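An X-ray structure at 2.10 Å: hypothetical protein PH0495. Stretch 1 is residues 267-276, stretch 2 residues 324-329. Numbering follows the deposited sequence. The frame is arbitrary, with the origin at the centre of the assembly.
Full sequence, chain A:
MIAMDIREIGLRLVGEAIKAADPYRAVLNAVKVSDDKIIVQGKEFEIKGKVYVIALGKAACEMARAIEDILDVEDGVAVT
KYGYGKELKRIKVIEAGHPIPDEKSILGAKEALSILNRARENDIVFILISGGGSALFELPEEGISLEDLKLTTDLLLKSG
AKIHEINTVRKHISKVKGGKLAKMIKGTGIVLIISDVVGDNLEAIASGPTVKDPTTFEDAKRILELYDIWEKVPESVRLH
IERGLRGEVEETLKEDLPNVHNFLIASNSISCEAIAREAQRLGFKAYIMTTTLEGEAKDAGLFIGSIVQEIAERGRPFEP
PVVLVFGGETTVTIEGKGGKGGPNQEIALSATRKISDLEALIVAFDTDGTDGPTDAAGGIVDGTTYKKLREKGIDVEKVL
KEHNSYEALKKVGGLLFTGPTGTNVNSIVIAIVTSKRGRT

Stretch 1, residues 267-276: SNSISCEAIA
Stretch 2 324-329: LVFGGE

Residues 268-276 form a helix that packs nearly antiparallel (165°) on a strand that enters from earlier in the chain and runs through Leu324, Val325 and Phe326, the two axes approaching to 8.6 Å. Ser267, with phi/psi of -168/172 and chi1 in the p well, caps the helix: its OG accepts from Ile270 N at 3.2 Å, while Ser271 N bonds to Ser267 O at 3.0 Å to begin the i to i+4 ladder. The backbone is extended through Gly327 (-113/158); Gly328 then adopts 150/-141, a conformation that calls for glycine because a CB would jam against the preceding carbonyl oxygen.

The register sets Asn268 over Gly327 (CA to CA 6.3 Å) and Cys272 over Val325 (CA to CA 6.5 Å). Asn268, chi1 t and chi2 -79°, places OD1 3.2 Å from Gly327 CA, where a CB would clash; this buried oxygen has no polar partner, whereas ND2, 3.6 Å from Gly328 N, is hydrogen-bonded elsewhere in the structure. The m rotamer of Cys272 brings SG to 3.5 Å from Val325 CG1 and 4.2 Å from Gly327 CA. Val325, chi1 t, spreads its two methyls beneath the helix, CG2 meeting Ile275 CG2 at 3.8 Å; Ile275 is m, t. The CA-to-CB bonds of Leu324 and Phe326, both chi1 m, point away from the helix, in the alternation usual for a strand. No hydrogen bond joins the stretches, and the contact buries 240 Å².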

# COMPACT_ATOMS: atom_id res chain seq x y z
N SER A 267 4.55 -2.35 4.34
CA SER A 267 4.93 -1.57 3.17
C SER A 267 5.85 -2.41 2.31
O SER A 267 6.28 -3.49 2.71
CB SER A 267 5.70 -0.32 3.61
OG SER A 267 6.94 -0.69 4.18
N ASN A 268 6.15 -1.92 1.12
CA ASN A 268 7.02 -2.64 0.21
C ASN A 268 8.39 -2.84 0.88
O ASN A 268 8.95 -3.93 0.84
CB ASN A 268 7.16 -1.87 -1.10
CG ASN A 268 7.85 -2.67 -2.17
OD1 ASN A 268 9.07 -2.79 -2.17
ND2 ASN A 268 7.07 -3.24 -3.08
N SER A 269 8.90 -1.79 1.52
CA SER A 269 10.19 -1.85 2.20
C SER A 269 10.21 -2.90 3.32
O SER A 269 11.18 -3.65 3.46
CB SER A 269 10.54 -0.48 2.79
OG SER A 269 11.75 -0.56 3.54
N ILE A 270 9.14 -2.95 4.10
CA ILE A 270 9.06 -3.92 5.19
C ILE A 270 9.04 -5.34 4.62
O ILE A 270 9.62 -6.26 5.21
CB ILE A 270 7.82 -3.65 6.08
CG1 ILE A 270 8.10 -2.42 6.97
CG2 ILE A 270 7.50 -4.86 6.95
CD1 ILE A 270 6.90 -1.93 7.74
N SER A 271 8.40 -5.52 3.47
CA SER A 271 8.36 -6.84 2.86
C SER A 271 9.73 -7.18 2.26
O SER A 271 10.16 -8.34 2.31
CB SER A 271 7.26 -6.92 1.78
OG SER A 271 5.98 -7.03 2.39
N CYS A 272 10.42 -6.19 1.71
CA CYS A 272 11.75 -6.42 1.14
C CYS A 272 12.74 -6.79 2.25
O CYS A 272 13.64 -7.60 2.04
CB CYS A 272 12.24 -5.17 0.40
SG CYS A 272 11.38 -4.82 -1.17
N GLU A 273 12.55 -6.20 3.42
CA GLU A 273 13.43 -6.48 4.55
C GLU A 273 13.17 -7.90 5.05
O GLU A 273 14.10 -8.61 5.44
CB GLU A 273 13.22 -5.44 5.66
CG GLU A 273 13.56 -4.03 5.20
CD GLU A 273 13.23 -2.96 6.24
OE1 GLU A 273 12.35 -3.19 7.09
OE2 GLU A 273 13.86 -1.88 6.19
N ALA A 274 11.90 -8.31 5.01
CA ALA A 274 11.54 -9.66 5.43
C ALA A 274 12.23 -10.66 4.51
O ALA A 274 12.66 -11.73 4.94
CB ALA A 274 10.03 -9.85 5.38
N ILE A 275 12.33 -10.31 3.22
CA ILE A 275 12.99 -11.17 2.23
C ILE A 275 14.49 -11.26 2.50
O ILE A 275 15.07 -12.35 2.53
CB ILE A 275 12.80 -10.63 0.79
CG1 ILE A 275 11.35 -10.79 0.34
CG2 ILE A 275 13.72 -11.36 -0.17
CD1 ILE A 275 11.05 -10.12 -1.01
N ALA A 276 15.12 -10.10 2.69
CA ALA A 276 16.55 -10.03 2.94
C ALA A 276 16.95 -10.76 4.22
O ALA A 276 18.00 -11.39 4.29
CB ALA A 276 17.00 -8.56 3.01
N LEU A 324 19.19 -10.31 -4.46
CA LEU A 324 18.97 -8.88 -4.68
C LEU A 324 17.47 -8.63 -4.68
O LEU A 324 16.70 -9.40 -5.25
CB LEU A 324 19.57 -8.42 -6.01
CG LEU A 324 21.08 -8.23 -6.12
CD1 LEU A 324 21.81 -9.52 -5.82
CD2 LEU A 324 21.42 -7.77 -7.52
N VAL A 325 17.05 -7.54 -4.03
CA VAL A 325 15.63 -7.22 -3.96
C VAL A 325 15.33 -5.85 -4.56
O VAL A 325 15.96 -4.85 -4.22
CB VAL A 325 15.14 -7.26 -2.49
CG1 VAL A 325 13.62 -7.15 -2.43
CG2 VAL A 325 15.61 -8.55 -1.81
N PHE A 326 14.36 -5.83 -5.47
CA PHE A 326 13.94 -4.60 -6.13
C PHE A 326 12.43 -4.43 -5.91
O PHE A 326 11.64 -5.22 -6.41
CB PHE A 326 14.19 -4.68 -7.64
CG PHE A 326 15.62 -4.97 -8.03
CD1 PHE A 326 16.47 -3.95 -8.41
CD2 PHE A 326 16.09 -6.28 -8.09
CE1 PHE A 326 17.77 -4.22 -8.86
CE2 PHE A 326 17.38 -6.57 -8.53
CZ PHE A 326 18.23 -5.54 -8.92
N GLY A 327 12.04 -3.39 -5.18
CA GLY A 327 10.63 -3.17 -4.94
C GLY A 327 10.14 -1.90 -5.61
O GLY A 327 10.93 -1.00 -5.91
N GLY A 328 8.83 -1.85 -5.85
CA GLY A 328 8.22 -0.69 -6.48
C GLY A 328 7.00 -1.13 -7.25
O GLY A 328 6.25 -1.99 -6.81
N GLU A 329 6.79 -0.54 -8.43
CA GLU A 329 5.65 -0.91 -9.26
C GLU A 329 5.94 -0.46 -10.69
O GLU A 329 5.95 0.74 -10.98
CB GLU A 329 4.36 -0.26 -8.75
CG GLU A 329 3.09 -0.83 -9.40
CD GLU A 329 2.59 -2.12 -8.73
OE1 GLU A 329 3.40 -2.94 -8.28
OE2 GLU A 329 1.36 -2.31 -8.67